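Local coordinates for mannose-6-phosphate isomerase (Helicobacter pylori, PDB 2QH5), which probably makes GDP-mannose from mannose 1-phosphate and GTP, and is represented here by its N-terminal nucleotidyltransferase domain, at residues A[65-68]-A[69-73]; A[222-226]-A[227-231]. One frame throughout, in Å; residues are numbered along the deposited sequence.

Contact 1 (A[65-68]-A[69-73])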
ATOM      1  N   LEU A  65       4.274  19.243  -5.745  1.00 54.14           N
ATOM      2  CA  LEU A  65       3.502  18.709  -6.862  1.00 53.18           C
ATOM      3  C   LEU A  65       2.263  17.937  -6.361  1.00 55.69           C
ATOM      4  O   LEU A  65       1.138  18.179  -6.816  1.00 59.35           O
ATOM      5  CB  LEU A  65       4.398  17.822  -7.740  1.00 56.62           C
ATOM      6  CG  LEU A  65       3.829  17.195  -9.016  1.00 53.41           C
ATOM      7  CD1 LEU A  65       3.126  18.237  -9.863  1.00 61.42           C
ATOM      8  CD2 LEU A  65       4.941  16.528  -9.805  1.00 48.99           C
ATOM      9  N   ALA A  66       2.482  17.028  -5.410  1.00 54.01           N
ATOM     10  CA  ALA A  66       1.417  16.245  -4.804  1.00 55.21           C
ATOM     11  C   ALA A  66       0.382  17.133  -4.106  1.00 60.55           C
ATOM     12  O   ALA A  66      -0.824  16.988  -4.323  1.00 57.97           O
ATOM     13  CB  ALA A  66       2.008  15.253  -3.822  1.00 54.10           C
ATOM     14  N   LEU A  67       0.871  18.060  -3.286  1.00 64.34           N
ATOM     15  CA  LEU A  67       0.026  18.947  -2.495  1.00 69.87           C
ATOM     16  C   LEU A  67      -0.825  19.835  -3.398  1.00 74.12           C
ATOM     17  O   LEU A  67      -1.954  20.188  -3.048  1.00 77.17           O
ATOM     18  CB  LEU A  67       0.899  19.810  -1.587  1.00 68.08           C
ATOM     19  CG  LEU A  67       0.511  20.129  -0.140  1.00 71.07           C
ATOM     20  CD1 LEU A  67       1.217  21.412   0.263  1.00 69.27           C
ATOM     21  CD2 LEU A  67      -0.992  20.258   0.102  1.00 69.12           C
ATOM     22  N   GLU A  68      -0.282  20.179  -4.563  1.00 78.09           N
ATOM     23  CA  GLU A  68      -0.992  20.997  -5.543  1.00 83.59           C
ATOM     24  C   GLU A  68      -2.183  20.260  -6.147  1.00 82.79           C
ATOM     25  O   GLU A  68      -3.244  20.854  -6.360  1.00 85.33           O
ATOM     26  CB  GLU A  68      -0.039  21.435  -6.657  1.00 84.31           C
ATOM     27  CG  GLU A  68      -0.531  22.606  -7.497  1.00 88.54           C
ATOM     28  CD  GLU A  68       0.553  23.158  -8.405  1.00 91.80           C
ATOM     29  OE1 GLU A  68       1.021  24.288  -8.146  1.00 98.73           O
ATOM     30  OE2 GLU A  68       0.950  22.457  -9.364  1.00 98.22           O
ATOM     31  N   GLU A  69      -2.006  18.968  -6.410  1.00 83.12           N
ATOM     32  CA  GLU A  69      -3.012  18.173  -7.114  1.00 80.94           C
ATOM     33  C   GLU A  69      -4.197  17.744  -6.259  1.00 82.05           C
ATOM     34  O   GLU A  69      -5.230  17.331  -6.785  1.00 82.69           O
ATOM     35  CB  GLU A  69      -2.364  16.967  -7.782  1.00 75.43           C
ATOM     36  CG  GLU A  69      -1.687  17.337  -9.075  1.00 77.53           C
ATOM     37  CD  GLU A  69      -0.918  16.195  -9.689  1.00 78.36           C
ATOM     38  OE1 GLU A  69       0.102  16.468 -10.349  1.00 77.16           O
ATOM     39  OE2 GLU A  69      -1.323  15.028  -9.512  1.00 83.46           O
ATOM     40  N   ILE A  70      -4.045  17.845  -4.944  1.00 86.92           N
ATOM     41  CA  ILE A  70      -5.127  17.520  -4.019  1.00 92.45           C
ATOM     42  C   ILE A  70      -5.558  18.730  -3.186  1.00 97.94           C
ATOM     43  O   ILE A  70      -6.072  18.579  -2.077  1.00 99.17           O
ATOM     44  CB  ILE A  70      -4.772  16.323  -3.088  1.00 91.65           C
ATOM     45  CG1 ILE A  70      -3.499  16.603  -2.286  1.00 92.79           C
ATOM     46  CG2 ILE A  70      -4.636  15.043  -3.896  1.00 87.95           C
ATOM     47  CD1 ILE A  70      -3.456  15.900  -0.949  1.00 95.07           C
ATOM     48  N   LYS A  71      -5.356  19.926  -3.731  1.00103.29           N
ATOM     49  CA  LYS A  71      -5.777  21.152  -3.058  1.00106.96           C
ATOM     50  C   LYS A  71      -7.300  21.283  -3.073  1.00108.34           C
ATOM     51  O   LYS A  71      -7.899  21.742  -2.099  1.00108.09           O
ATOM     52  CB  LYS A  71      -5.112  22.378  -3.696  1.00108.61           C
ATOM     53  CG  LYS A  71      -5.209  23.678  -2.883  1.00109.94           C
ATOM     54  CD  LYS A  71      -4.261  23.696  -1.682  1.00108.50           C
ATOM     55  CE  LYS A  71      -4.973  23.347  -0.377  1.00106.87           C
ATOM     56  NZ  LYS A  71      -4.024  23.225   0.766  1.00104.29           N
ATOM     57  N   ASN A  72      -7.912  20.864  -4.179  1.00111.74           N
ATOM     58  CA  ASN A  72      -9.371  20.820  -4.313  1.00116.24           C
ATOM     59  C   ASN A  72     -10.018  19.795  -3.380  1.00118.50           C
ATOM     60  O   ASN A  72     -11.123  20.012  -2.876  1.00119.53           O
ATOM     61  CB  ASN A  72      -9.770  20.493  -5.759  1.00115.69           C
ATOM     62  CG  ASN A  72      -9.806  21.720  -6.660  1.00118.26           C
ATOM     63  OD1 ASN A  72      -9.493  22.836  -6.238  1.00120.63           O
ATOM     64  ND2 ASN A  72     -10.194  21.514  -7.913  1.00116.67           N
ATOM     65  N   GLU A  73      -9.310  18.691  -3.151  1.00119.06           N
ATOM     66  CA  GLU A  73      -9.870  17.509  -2.496  1.00118.35           C
ATOM     67  C   GLU A  73      -9.912  17.577  -0.960  1.00117.82           C
ATOM     68  O   GLU A  73     -10.728  16.896  -0.334  1.00116.34           O
ATOM     69  CB  GLU A  73      -9.119  16.254  -2.953  1.00118.67           C
ATOM     70  CG  GLU A  73      -8.724  16.235  -4.434  1.00121.62           C
ATOM     71  CD  GLU A  73      -9.820  15.716  -5.354  1.00126.70           C
ATOM     72  OE1 GLU A  73     -10.802  15.124  -4.856  1.00129.67           O
ATOM     73  OE2 GLU A  73      -9.691  15.892  -6.586  1.00128.89           O
TER

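Contact 2 (A[222-226]-A[227-231])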
ATOM      1  N   ASN A 222       9.650  16.879  12.108  1.00 43.40           N
ATOM      2  CA  ASN A 222       8.483  17.513  11.496  1.00 48.55           C
ATOM      3  C   ASN A 222       8.690  18.929  10.955  1.00 50.84           C
ATOM      4  O   ASN A 222       9.445  19.720  11.522  1.00 49.66           O
ATOM      5  CB  ASN A 222       7.324  17.535  12.487  1.00 51.37           C
ATOM      6  CG  ASN A 222       6.865  16.156  12.867  1.00 56.12           C
ATOM      7  OD1 ASN A 222       6.753  15.839  14.045  1.00 71.50           O
ATOM      8  ND2 ASN A 222       6.607  15.317  11.871  1.00 61.87           N
ATOM      9  N   ALA A 223       8.005  19.232   9.854  1.00 53.28           N
ATOM     10  CA  ALA A 223       7.997  20.566   9.271  1.00 53.45           C
ATOM     11  C   ALA A 223       6.565  21.108   9.273  1.00 58.46           C
ATOM     12  O   ALA A 223       5.759  20.787   8.397  1.00 56.99           O
ATOM     13  CB  ALA A 223       8.570  20.536   7.861  1.00 49.93           C
ATOM     14  N   TYR A 224       6.252  21.917  10.281  1.00 65.26           N
ATOM     15  CA  TYR A 224       4.901  22.445  10.457  1.00 69.09           C
ATOM     16  C   TYR A 224       4.639  23.660   9.582  1.00 69.84           C
ATOM     17  O   TYR A 224       3.491  24.005   9.312  1.00 75.13           O
ATOM     18  CB  TYR A 224       4.632  22.759  11.928  1.00 72.26           C
ATOM     19  CG  TYR A 224       4.424  21.521  12.758  1.00 73.77           C
ATOM     20  CD1 TYR A 224       3.163  20.942  12.861  1.00 83.12           C
ATOM     21  CD2 TYR A 224       5.485  20.915  13.431  1.00 75.43           C
ATOM     22  CE1 TYR A 224       2.953  19.798  13.622  1.00 83.64           C
ATOM     23  CE2 TYR A 224       5.288  19.766  14.197  1.00 80.05           C
ATOM     24  CZ  TYR A 224       4.015  19.208  14.279  1.00 82.43           C
ATOM     25  OH  TYR A 224       3.787  18.072  15.025  1.00 78.17           O
ATOM     26  N   PHE A 225       5.709  24.304   9.136  1.00 71.76           N
ATOM     27  CA  PHE A 225       5.621  25.292   8.064  1.00 74.18           C
ATOM     28  C   PHE A 225       5.247  24.535   6.780  1.00 74.36           C
ATOM     29  O   PHE A 225       5.174  23.304   6.793  1.00 76.79           O
ATOM     30  CB  PHE A 225       6.943  26.076   7.928  1.00 71.48           C
ATOM     31  CG  PHE A 225       8.164  25.203   7.774  1.00 62.93           C
ATOM     32  CD1 PHE A 225       8.823  24.702   8.889  1.00 54.84           C
ATOM     33  CD2 PHE A 225       8.648  24.878   6.516  1.00 60.64           C
ATOM     34  CE1 PHE A 225       9.922  23.891   8.752  1.00 37.36           C
ATOM     35  CE2 PHE A 225       9.753  24.066   6.380  1.00 51.53           C
ATOM     36  CZ  PHE A 225      10.389  23.575   7.497  1.00 59.01           C
ATOM     37  N   PHE A 226       5.020  25.263   5.689  1.00 75.36           N
ATOM     38  CA  PHE A 226       4.317  24.741   4.509  1.00 79.06           C
ATOM     39  C   PHE A 226       2.852  24.552   4.876  1.00 83.36           C
ATOM     40  O   PHE A 226       2.083  23.961   4.116  1.00 84.64           O
ATOM     41  CB  PHE A 226       4.878  23.403   4.002  1.00 80.21           C
ATOM     42  CG  PHE A 226       6.351  23.410   3.715  1.00 81.65           C
ATOM     43  CD1 PHE A 226       6.959  24.496   3.096  1.00 89.73           C
ATOM     44  CD2 PHE A 226       7.127  22.302   4.032  1.00 83.37           C
ATOM     45  CE1 PHE A 226       8.325  24.485   2.826  1.00 92.40           C
ATOM     46  CE2 PHE A 226       8.491  22.278   3.759  1.00 88.48           C
ATOM     47  CZ  PHE A 226       9.091  23.372   3.156  1.00 87.83           C
ATOM     48  N   GLU A 227       2.492  25.064   6.053  1.00 87.39           N
ATOM     49  CA  GLU A 227       1.172  24.893   6.684  1.00 88.32           C
ATOM     50  C   GLU A 227       0.808  23.467   7.120  1.00 84.87           C
ATOM     51  O   GLU A 227       0.452  23.260   8.281  1.00 85.19           O
ATOM     52  CB  GLU A 227       0.049  25.562   5.871  1.00 92.41           C
ATOM     53  CG  GLU A 227       0.226  27.076   5.684  1.00 96.39           C
ATOM     54  CD  GLU A 227       0.382  27.853   7.000  1.00100.62           C
ATOM     55  OE1 GLU A 227       0.305  27.252   8.097  1.00 97.83           O
ATOM     56  OE2 GLU A 227       0.584  29.085   6.929  1.00102.70           O
ATOM     57  N   LYS A 228       0.898  22.500   6.206  1.00 80.55           N
ATOM     58  CA  LYS A 228       0.741  21.087   6.548  1.00 75.28           C
ATOM     59  C   LYS A 228       1.866  20.595   7.458  1.00 74.39           C
ATOM     60  O   LYS A 228       3.033  20.962   7.274  1.00 75.00           O
ATOM     61  CB  LYS A 228       0.739  20.218   5.289  1.00 74.34           C
ATOM     62  CG  LYS A 228      -0.540  20.240   4.486  1.00 75.16           C
ATOM     63  CD  LYS A 228      -1.605  19.340   5.083  1.00 70.14           C
ATOM     64  CE  LYS A 228      -2.871  19.425   4.266  1.00 65.29           C
ATOM     65  NZ  LYS A 228      -4.070  19.541   5.139  1.00 74.58           N
ATOM     66  N   LYS A 229       1.503  19.769   8.439  1.00 69.00           N
ATOM     67  CA  LYS A 229       2.479  19.003   9.196  1.00 64.50           C
ATOM     68  C   LYS A 229       3.036  17.933   8.273  1.00 57.79           C
ATOM     69  O   LYS A 229       2.290  17.225   7.610  1.00 55.99           O
ATOM     70  CB  LYS A 229       1.854  18.355  10.432  1.00 65.24           C
ATOM     71  CG  LYS A 229       2.776  17.378  11.175  1.00 69.10           C
ATOM     72  CD  LYS A 229       2.027  16.646  12.289  1.00 75.60           C
ATOM     73  CE  LYS A 229       2.926  15.667  13.033  1.00 84.96           C
ATOM     74  NZ  LYS A 229       2.165  14.695  13.881  1.00 83.39           N
ATOM     75  N   ILE A 230       4.358  17.856   8.235  1.00 51.10           N
ATOM     76  CA  ILE A 230       5.090  16.943   7.391  1.00 51.12           C
ATOM     77  C   ILE A 230       5.965  16.159   8.339  1.00 44.57           C
ATOM     78  O   ILE A 230       6.192  16.581   9.467  1.00 49.16           O
ATOM     79  CB  ILE A 230       5.927  17.747   6.328  1.00 56.45           C
ATOM     80  CG1 ILE A 230       5.256  17.673   4.965  1.00 61.56           C
ATOM     81  CG2 ILE A 230       7.382  17.271   6.205  1.00 53.83           C
ATOM     82  CD1 ILE A 230       3.801  18.052   4.997  1.00 72.45           C
ATOM     83  N   ALA A 231       6.403  14.992   7.909  1.00 34.68           N
ATOM     84  CA  ALA A 231       7.469  14.290   8.586  1.00 40.58           C
ATOM     85  C   ALA A 231       8.392  13.823   7.477  1.00 42.21           C
ATOM     86  O   ALA A 231       7.900  13.416   6.427  1.00 40.85           O
ATOM     87  CB  ALA A 231       6.923  13.114   9.349  1.00 41.34           C
TER

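Contact 1 (A[65-68]-A[69-73])
Leu65 and Glu69 meet one turn apart on helix 63-69, where the helix gives way to the loop before strand 78-84. The carbonyl of Leu65 takes the ordinary i to i+4 bond from Glu69 N (3.3 Å). The two side chains run side by side in the same direction. With CG swung opposite the backbone N of Leu65 (chi1 -177°), methyl CD1 comes alongside the glutamate and lies 3.5 Å from Glu69 OE1. The other carboxylate oxygen, OE2, is hydrogen-bonded to Ser38 OG, while Phe30 packs against Leu65, Ala66 and Glu69 and helps bury the glutamate. Next along, Ala66 O draws weak bonds from two successive amides, Glu69 N (3.1 Å) and Ile70 N, one i to i+3 and one i to i+4, as is common near the end of a helix. Ile70 CG1 sits 3.4 Å from that same Ala66 oxygen, and its side chain goes on to Phe40 of helix 39-48. At Leu67 the carbonyl is badly angled for Lys71 N, and methyl CD2 only comes within 4.3 Å of Lys71 NZ. Finally, Glu68 O receives a long, weak bond from Lys71 N (3.5 Å), with Lys71 CB 3.6 Å from the same Glu68 oxygen.

Contact 2 (A[222-226]-A[227-231])
Asn222 and Ala223 grip the carbonyl oxygen of Ile230 together, at the end of a beta hairpin made of strands 221-223 and 230-233. The shorter bond comes from the side chain, Asn222 ND2 to Ile230 O at 2.7 Å; the other is the backbone Ala223 N to Ile230 O at 3.2 Å. The two donors approach from opposite faces of the carbonyl plane, Ala223 N standing 54° out of it. Asn222 ND2 also lies against Ala231 CB, its partner in a non-hydrogen-bonded antiparallel pair. On the other face of the hairpin, Ala223 CB packs on Ile230 CG2 (3.8 Å), and the isoleucine continues inward to Tyr63, Phe81 and Leu83. Backbone bonds from Ala231 to Phe81 and Leu83 tie this strand into the main sheet beside strand 78-84.

On the solvent side the contact is made by long side chains lying against each other. Lys229 is fully extended, CG opposite its backbone N (chi1 172°), which lays its methylenes along the Tyr224 ring. Lys229 CG is 3.4 Å from Tyr224 CE1 in an oblique approach, and farther out CE reaches 3.2 Å from Tyr224 OH. At the solvent-facing tip, Phe226 and Glu227 both have positive phi, and Glu227 is the middle residue of a gamma turn closed by a weak bond from Lys228 N to Phe226 O (2.8 Å). Several residues here also touch a crystal neighbour, which may influence the loop. Phe225 takes Ala223 CB on one face, the ring of Phe226 meets Phe64 edge-to-face, and Phe225 turns its edge, through CD2, toward the face of the steeply inclined Phe226 ring, CD2 lying 3.5 Å above that ring's plane, over its centre.

How the contacts relate
Contacts 1 and 2 are far apart in sequence, contact 1 coming first, yet lie on the same side of the chain's centre, their own centres 15 Å apart and their nearest atoms about 4 Å apart without touching. Helix 63-69 connects them: residues 65-69 belong to contact 1, whereas Tyr63 and Phe64, at its beginning, face the hairpin of contact 2. Past contact 1 the chain leads through Ile74, which Lys228 touches, into strand 78-84, the parallel neighbour of strand 230-233. Both are structural packing where strand 230-233 lies between strands 78-84 and 221-223. The glycine-rich loop after strand 5-10, which probably binds the nucleotide as in relatives, is largely unmodelled.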